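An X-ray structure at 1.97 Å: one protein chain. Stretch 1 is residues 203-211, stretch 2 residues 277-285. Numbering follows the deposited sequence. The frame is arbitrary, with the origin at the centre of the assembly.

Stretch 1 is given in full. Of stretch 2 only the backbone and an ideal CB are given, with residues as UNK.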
ATOM      1  N   ILE A 203     -13.831  12.215  -5.541  1.00 22.93           N
ATOM      2  CA  ILE A 203     -13.221  10.923  -5.232  1.00 22.21           C
ATOM      3  C   ILE A 203     -11.698  11.018  -5.110  1.00 20.76           C
ATOM      4  O   ILE A 203     -11.022  11.494  -6.029  1.00 19.29           O
ATOM      5  CB  ILE A 203     -13.525   9.855  -6.320  1.00 23.06           C
ATOM      6  CG1 ILE A 203     -15.034   9.609  -6.434  1.00 23.70           C
ATOM      7  CG2 ILE A 203     -12.808   8.543  -5.976  1.00 23.18           C
ATOM      8  CD1 ILE A 203     -15.655   8.921  -5.231  1.00 24.49           C
ATOM      9  N   PRO A 204     -11.145  10.576  -3.966  1.00 19.94           N
ATOM     10  CA  PRO A 204      -9.699  10.597  -3.731  1.00 20.63           C
ATOM     11  C   PRO A 204      -9.152   9.437  -4.561  1.00 19.93           C
ATOM     12  O   PRO A 204      -9.126   8.288  -4.101  1.00 20.68           O
ATOM     13  CB  PRO A 204      -9.578  10.318  -2.229  1.00 20.28           C
ATOM     14  CG  PRO A 204     -10.919  10.757  -1.673  1.00 23.25           C
ATOM     15  CD  PRO A 204     -11.868  10.247  -2.725  1.00 21.27           C
ATOM     16  N   LEU A 205      -8.740   9.742  -5.784  1.00 18.50           N
ATOM     17  CA  LEU A 205      -8.233   8.732  -6.700  1.00 19.68           C
ATOM     18  C   LEU A 205      -6.822   9.017  -7.188  1.00 19.95           C
ATOM     19  O   LEU A 205      -6.504  10.134  -7.594  1.00 21.53           O
ATOM     20  CB  LEU A 205      -9.158   8.636  -7.918  1.00 17.67           C
ATOM     21  CG  LEU A 205      -8.721   7.717  -9.066  1.00 21.80           C
ATOM     22  CD1 LEU A 205      -8.811   6.256  -8.623  1.00 19.84           C
ATOM     23  CD2 LEU A 205      -9.624   7.960 -10.293  1.00 19.85           C
ATOM     24  N   ILE A 206      -5.984   7.991  -7.144  1.00 18.12           N
ATOM     25  CA  ILE A 206      -4.621   8.090  -7.625  1.00 19.02           C
ATOM     26  C   ILE A 206      -4.507   7.023  -8.706  1.00 20.61           C
ATOM     27  O   ILE A 206      -4.915   5.876  -8.501  1.00 18.65           O
ATOM     28  CB  ILE A 206      -3.597   7.827  -6.500  1.00 19.75           C
ATOM     29  CG1 ILE A 206      -3.588   9.029  -5.548  1.00 20.97           C
ATOM     30  CG2 ILE A 206      -2.210   7.578  -7.100  1.00 17.87           C
ATOM     31  CD1 ILE A 206      -2.699   8.881  -4.338  1.00 26.21           C
ATOM     32  N   ILE A 207      -3.988   7.417  -9.864  1.00 20.55           N
ATOM     33  CA  ILE A 207      -3.831   6.503 -10.996  1.00 20.76           C
ATOM     34  C   ILE A 207      -2.356   6.359 -11.313  1.00 22.65           C
ATOM     35  O   ILE A 207      -1.660   7.353 -11.480  1.00 20.59           O
ATOM     36  CB  ILE A 207      -4.550   7.038 -12.248  1.00 20.84           C
ATOM     37  CG1 ILE A 207      -6.037   7.249 -11.946  1.00 20.94           C
ATOM     38  CG2 ILE A 207      -4.377   6.055 -13.401  1.00 23.49           C
ATOM     39  CD1 ILE A 207      -6.821   7.906 -13.084  1.00 20.92           C
ATOM     40  N   GLN A 208      -1.882   5.121 -11.394  1.00 23.39           N
ATOM     41  CA  GLN A 208      -0.474   4.873 -11.679  1.00 26.58           C
ATOM     42  C   GLN A 208      -0.299   3.788 -12.729  1.00 26.81           C
ATOM     43  O   GLN A 208      -1.215   3.007 -12.982  1.00 26.18           O
ATOM     44  CB  GLN A 208       0.250   4.432 -10.397  1.00 25.22           C
ATOM     45  CG  GLN A 208      -0.159   3.029  -9.909  1.00 27.56           C
ATOM     46  CD  GLN A 208       0.615   2.572  -8.675  1.00 30.14           C
ATOM     47  OE1 GLN A 208       1.435   3.309  -8.134  1.00 30.55           O
ATOM     48  NE2 GLN A 208       0.354   1.350  -8.232  1.00 28.99           N
ATOM     49  N   THR A 209       0.877   3.759 -13.350  1.00 30.98           N
ATOM     50  CA  THR A 209       1.203   2.725 -14.326  1.00 36.47           C
ATOM     51  C   THR A 209       2.234   1.827 -13.641  1.00 40.26           C
ATOM     52  O   THR A 209       2.174   1.644 -12.426  1.00 42.32           O
ATOM     53  CB  THR A 209       1.797   3.314 -15.629  1.00 36.42           C
ATOM     54  OG1 THR A 209       2.911   4.158 -15.317  1.00 37.09           O
ATOM     55  CG2 THR A 209       0.731   4.112 -16.387  1.00 36.33           C
ATOM     56  N   SER A 210       3.185   1.286 -14.393  1.00 45.17           N
ATOM     57  CA  SER A 210       4.191   0.407 -13.805  1.00 48.34           C
ATOM     58  C   SER A 210       5.548   1.043 -13.490  1.00 50.71           C
ATOM     59  O   SER A 210       6.012   1.938 -14.199  1.00 51.51           O
ATOM     60  CB  SER A 210       4.415  -0.805 -14.714  1.00 48.33           C
ATOM     61  OG  SER A 210       5.475  -1.612 -14.230  1.00 49.91           O
ATOM     62  N   ARG A 211       6.167   0.570 -12.408  1.00 52.70           N
ATOM     63  CA  ARG A 211       7.493   1.028 -11.992  1.00 54.37           C
ATOM     64  C   ARG A 211       8.450  -0.014 -12.540  1.00 55.97           C
ATOM     65  O   ARG A 211       9.666   0.173 -12.541  1.00 57.13           O
ATOM     66  CB  ARG A 211       7.616   1.061 -10.466  1.00 52.49           C
ATOM     67  CG  ARG A 211       6.881   2.207  -9.794  1.00 50.46           C
ATOM     68  CD  ARG A 211       6.842   2.024  -8.283  1.00 48.29           C
ATOM     69  NE  ARG A 211       6.002   3.028  -7.643  1.00 45.47           N
ATOM     70  CZ  ARG A 211       6.290   4.324  -7.605  1.00 44.84           C
ATOM     71  NH1 ARG A 211       7.404   4.775  -8.166  1.00 43.53           N
ATOM     72  NH2 ARG A 211       5.455   5.174  -7.020  1.00 44.52           N
ATOM     73  N   UNK A 277      -4.956   4.330   3.494  1.00 18.94           N
ATOM     74  CA  UNK A 277      -4.586   5.732   3.669  1.00 20.11           C
ATOM     75  C   UNK A 277      -5.723   6.626   3.177  1.00 19.84           C
ATOM     76  O   UNK A 277      -5.579   7.845   3.105  1.00 18.59           O
ATOM     77  CB  UNK A 277      -3.288   6.050   2.924  1.00 20.11           C
ATOM     78  N   UNK A 278      -6.855   6.006   2.842  1.00 19.55           N
ATOM     79  CA  UNK A 278      -8.012   6.760   2.386  1.00 19.47           C
ATOM     80  C   UNK A 278      -8.129   6.983   0.889  1.00 20.05           C
ATOM     81  O   UNK A 278      -9.187   7.385   0.399  1.00 21.70           O
ATOM     82  CB  UNK A 278      -8.007   8.126   3.076  1.00 19.47           C
ATOM     83  N   UNK A 279      -7.053   6.727   0.156  1.00 18.99           N
ATOM     84  CA  UNK A 279      -7.070   6.904  -1.292  1.00 17.88           C
ATOM     85  C   UNK A 279      -7.360   5.608  -2.036  1.00 17.92           C
ATOM     86  O   UNK A 279      -6.944   4.524  -1.611  1.00 16.56           O
ATOM     87  CB  UNK A 279      -5.732   7.477  -1.762  1.00 17.88           C
ATOM     88  N   UNK A 280      -8.093   5.728  -3.139  1.00 17.75           N
ATOM     89  CA  UNK A 280      -8.373   4.583  -3.999  1.00 16.50           C
ATOM     90  C   UNK A 280      -7.247   4.611  -5.020  1.00 16.91           C
ATOM     91  O   UNK A 280      -7.002   5.645  -5.641  1.00 15.36           O
ATOM     92  CB  UNK A 280      -9.758   4.645  -4.646  1.00 16.50           C
ATOM     93  N   UNK A 281      -6.550   3.491  -5.188  1.00 16.59           N
ATOM     94  CA  UNK A 281      -5.462   3.431  -6.152  1.00 17.45           C
ATOM     95  C   UNK A 281      -5.778   2.469  -7.284  1.00 18.96           C
ATOM     96  O   UNK A 281      -6.218   1.344  -7.046  1.00 17.35           O
ATOM     97  CB  UNK A 281      -4.161   3.018  -5.461  1.00 17.45           C
ATOM     98  N   UNK A 282      -5.579   2.909  -8.519  1.00 18.10           N
ATOM     99  CA  UNK A 282      -5.768   1.984  -9.619  1.00 18.33           C
ATOM    100  C   UNK A 282      -4.453   1.921 -10.366  1.00 18.09           C
ATOM    101  O   UNK A 282      -3.719   2.917 -10.467  1.00 17.39           O
ATOM    102  CB  UNK A 282      -6.920   2.407 -10.533  1.00 18.33           C
ATOM    103  N   UNK A 283      -4.132   0.728 -10.845  1.00 16.49           N
ATOM    104  CA  UNK A 283      -2.898   0.509 -11.581  1.00 19.50           C
ATOM    105  C   UNK A 283      -3.266   0.096 -13.000  1.00 19.45           C
ATOM    106  O   UNK A 283      -4.014  -0.856 -13.203  1.00 19.43           O
ATOM    107  CB  UNK A 283      -2.022  -0.546 -10.903  1.00 19.50           C
ATOM    108  N   UNK A 284      -2.754   0.833 -13.976  1.00 20.13           N
ATOM    109  CA  UNK A 284      -3.044   0.544 -15.372  1.00 23.95           C
ATOM    110  C   UNK A 284      -1.973  -0.365 -15.945  1.00 25.23           C
ATOM    111  O   UNK A 284      -0.786  -0.053 -15.876  1.00 27.24           O
ATOM    112  CB  UNK A 284      -3.144   1.835 -16.187  1.00 23.95           C
ATOM    113  N   UNK A 285      -2.392  -1.490 -16.509  1.00 28.51           N
ATOM    114  CA  UNK A 285      -1.449  -2.428 -17.102  1.00 31.06           C
ATOM    115  C   UNK A 285      -1.869  -2.785 -18.530  1.00 33.95           C
ATOM    116  O   UNK A 285      -3.054  -2.943 -18.823  1.00 30.47           O
ATOM    117  CB  UNK A 285      -1.344  -3.691 -16.245  1.00 31.06           C
TER

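The two stretches run as parallel strands, paired from Leu-205 with position 280 to Gln-208 with position 283. Side chains alternate between the two faces.

Position 277 lies before the pairing. Its ideal CB has nothing of stretch 1 within 5.5 Å, so stretch 1 sets no preference. It is Asp-277, whose OD2 accepts from N of position 279 at 3.0 Å.

Position 278 has phi/psi of 91/-14. A CB here would jam against the carbonyl O of position 277, which by itself calls for glycine. It is Gly-278.

At position 279 CA-to-CB points sideways. The ideal CB is 4.2 Å from both Pro-204 O and Ile-206 CD1. Proline carbons and an isoleucine methyl suit an apolar residue, aliphatic or aromatic. It is Phe-279. CD1 of Ile-206 sits over one ring face, 4.1 Å from the ring centroid, and CB of Pro-204 is 3.7 Å from CD2 of Phe-279.

At position 280 N donates to O of Pro-204 (2.9 Å) and O accepts from N of Ile-206 (3.0 Å). CB lies on the face of Leu-205, 4.4 Å from its CD1. Leucine, isoleucine, valine or methionine would suit. It is Leu-280, with its CD2 3.8 Å from CD1 of Leu-205.

Position 281 shares the face of Ile-206, whose side chain offers only carbon. A large apolar or aromatic residue would fit. It is Tyr-281: its CE2 reaches 3.5 Å from CD1 of Ile-206, and its OH donates to OD1 of Asp-277 at 2.6 Å.

Position 282 returns to the face of Leu-205 and Ile-207. Its N donates to O of Ile-206 and its O accepts from N of Gln-208, both at 3.0 Å. Nearby leucine and isoleucine carbons favour a beta-branched aliphatic or leucine. It is Ile-282; its CD1 lies 3.6 Å from CG1 of Ile-207 and 4.1 Å from CD1 of Leu-205.

Position 283 has its CB 4.0 Å from NE2 of Gln-208, an amide donor. A short acceptor is attractive: serine, threonine, perhaps asparagine or aspartate. It is Thr-283, whose OG1 accepts from NE2 of Gln-208 at 2.9 Å.

At position 284 N donates to O of Gln-208 at 2.8 Å. CB points sideways, near methyls of Thr-209 and Ile-207, so several aliphatic residues would serve. It is Leu-284, with CD1 3.7 Å from CG2 of Ile-207.

At position 285 the ideal CB has nothing of stretch 1 within 5.5 Å, which leaves the choice open. It is Val-285, which makes no contact.

Stretch 2, residues 277-285: DGFLYITLV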
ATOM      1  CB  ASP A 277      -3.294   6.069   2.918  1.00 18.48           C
ATOM      2  CG  ASP A 277      -3.421   5.907   1.414  1.00 21.51           C
ATOM      3  OD1 ASP A 277      -2.465   6.300   0.714  1.00 21.33           O
ATOM      4  OD2 ASP A 277      -4.455   5.389   0.931  1.00 19.13           O
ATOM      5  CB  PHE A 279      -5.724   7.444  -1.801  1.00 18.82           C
ATOM      6  CG  PHE A 279      -5.577   8.935  -1.688  1.00 21.35           C
ATOM      7  CD1 PHE A 279      -5.048   9.515  -0.541  1.00 24.37           C
ATOM      8  CD2 PHE A 279      -5.968   9.762  -2.736  1.00 22.24           C
ATOM      9  CE1 PHE A 279      -4.908  10.903  -0.441  1.00 23.97           C
ATOM     10  CE2 PHE A 279      -5.832  11.147  -2.645  1.00 23.89           C
ATOM     11  CZ  PHE A 279      -5.302  11.717  -1.495  1.00 26.38           C
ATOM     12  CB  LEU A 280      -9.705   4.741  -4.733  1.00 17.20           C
ATOM     13  CG  LEU A 280      -9.900   3.714  -5.860  1.00 18.11           C
ATOM     14  CD1 LEU A 280     -10.015   2.301  -5.270  1.00 20.28           C
ATOM     15  CD2 LEU A 280     -11.144   4.060  -6.653  1.00 21.24           C
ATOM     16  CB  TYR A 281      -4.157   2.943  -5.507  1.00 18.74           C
ATOM     17  CG  TYR A 281      -3.517   3.876  -4.511  1.00 18.10           C
ATOM     18  CD1 TYR A 281      -3.930   3.901  -3.187  1.00 17.74           C
ATOM     19  CD2 TYR A 281      -2.460   4.704  -4.891  1.00 16.64           C
ATOM     20  CE1 TYR A 281      -3.301   4.725  -2.251  1.00 15.74           C
ATOM     21  CE2 TYR A 281      -1.829   5.531  -3.971  1.00 18.31           C
ATOM     22  CZ  TYR A 281      -2.251   5.532  -2.653  1.00 16.85           C
ATOM     23  OH  TYR A 281      -1.609   6.314  -1.732  1.00 18.44           O
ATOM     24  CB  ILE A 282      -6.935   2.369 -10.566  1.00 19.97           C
ATOM     25  CG1 ILE A 282      -6.730   3.755 -11.158  1.00 20.79           C
ATOM     26  CG2 ILE A 282      -8.264   2.302  -9.805  1.00 19.91           C
ATOM     27  CD1 ILE A 282      -7.913   4.198 -12.003  1.00 24.27           C
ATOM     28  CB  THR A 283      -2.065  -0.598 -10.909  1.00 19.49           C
ATOM     29  OG1 THR A 283      -1.730  -0.184  -9.576  1.00 21.55           O
ATOM     30  CG2 THR A 283      -0.788  -0.871 -11.694  1.00 21.11           C
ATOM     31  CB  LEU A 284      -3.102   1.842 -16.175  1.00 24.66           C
ATOM     32  CG  LEU A 284      -4.048   2.910 -15.621  1.00 25.33           C
ATOM     33  CD1 LEU A 284      -3.965   4.156 -16.495  1.00 27.64           C
ATOM     34  CD2 LEU A 284      -5.474   2.374 -15.569  1.00 24.55           C
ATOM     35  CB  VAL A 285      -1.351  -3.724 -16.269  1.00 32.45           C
ATOM     36  CG1 VAL A 285      -1.060  -3.383 -14.804  1.00 34.23           C
ATOM     37  CG2 VAL A 285      -2.629  -4.509 -16.382  1.00 32.05           C
TER
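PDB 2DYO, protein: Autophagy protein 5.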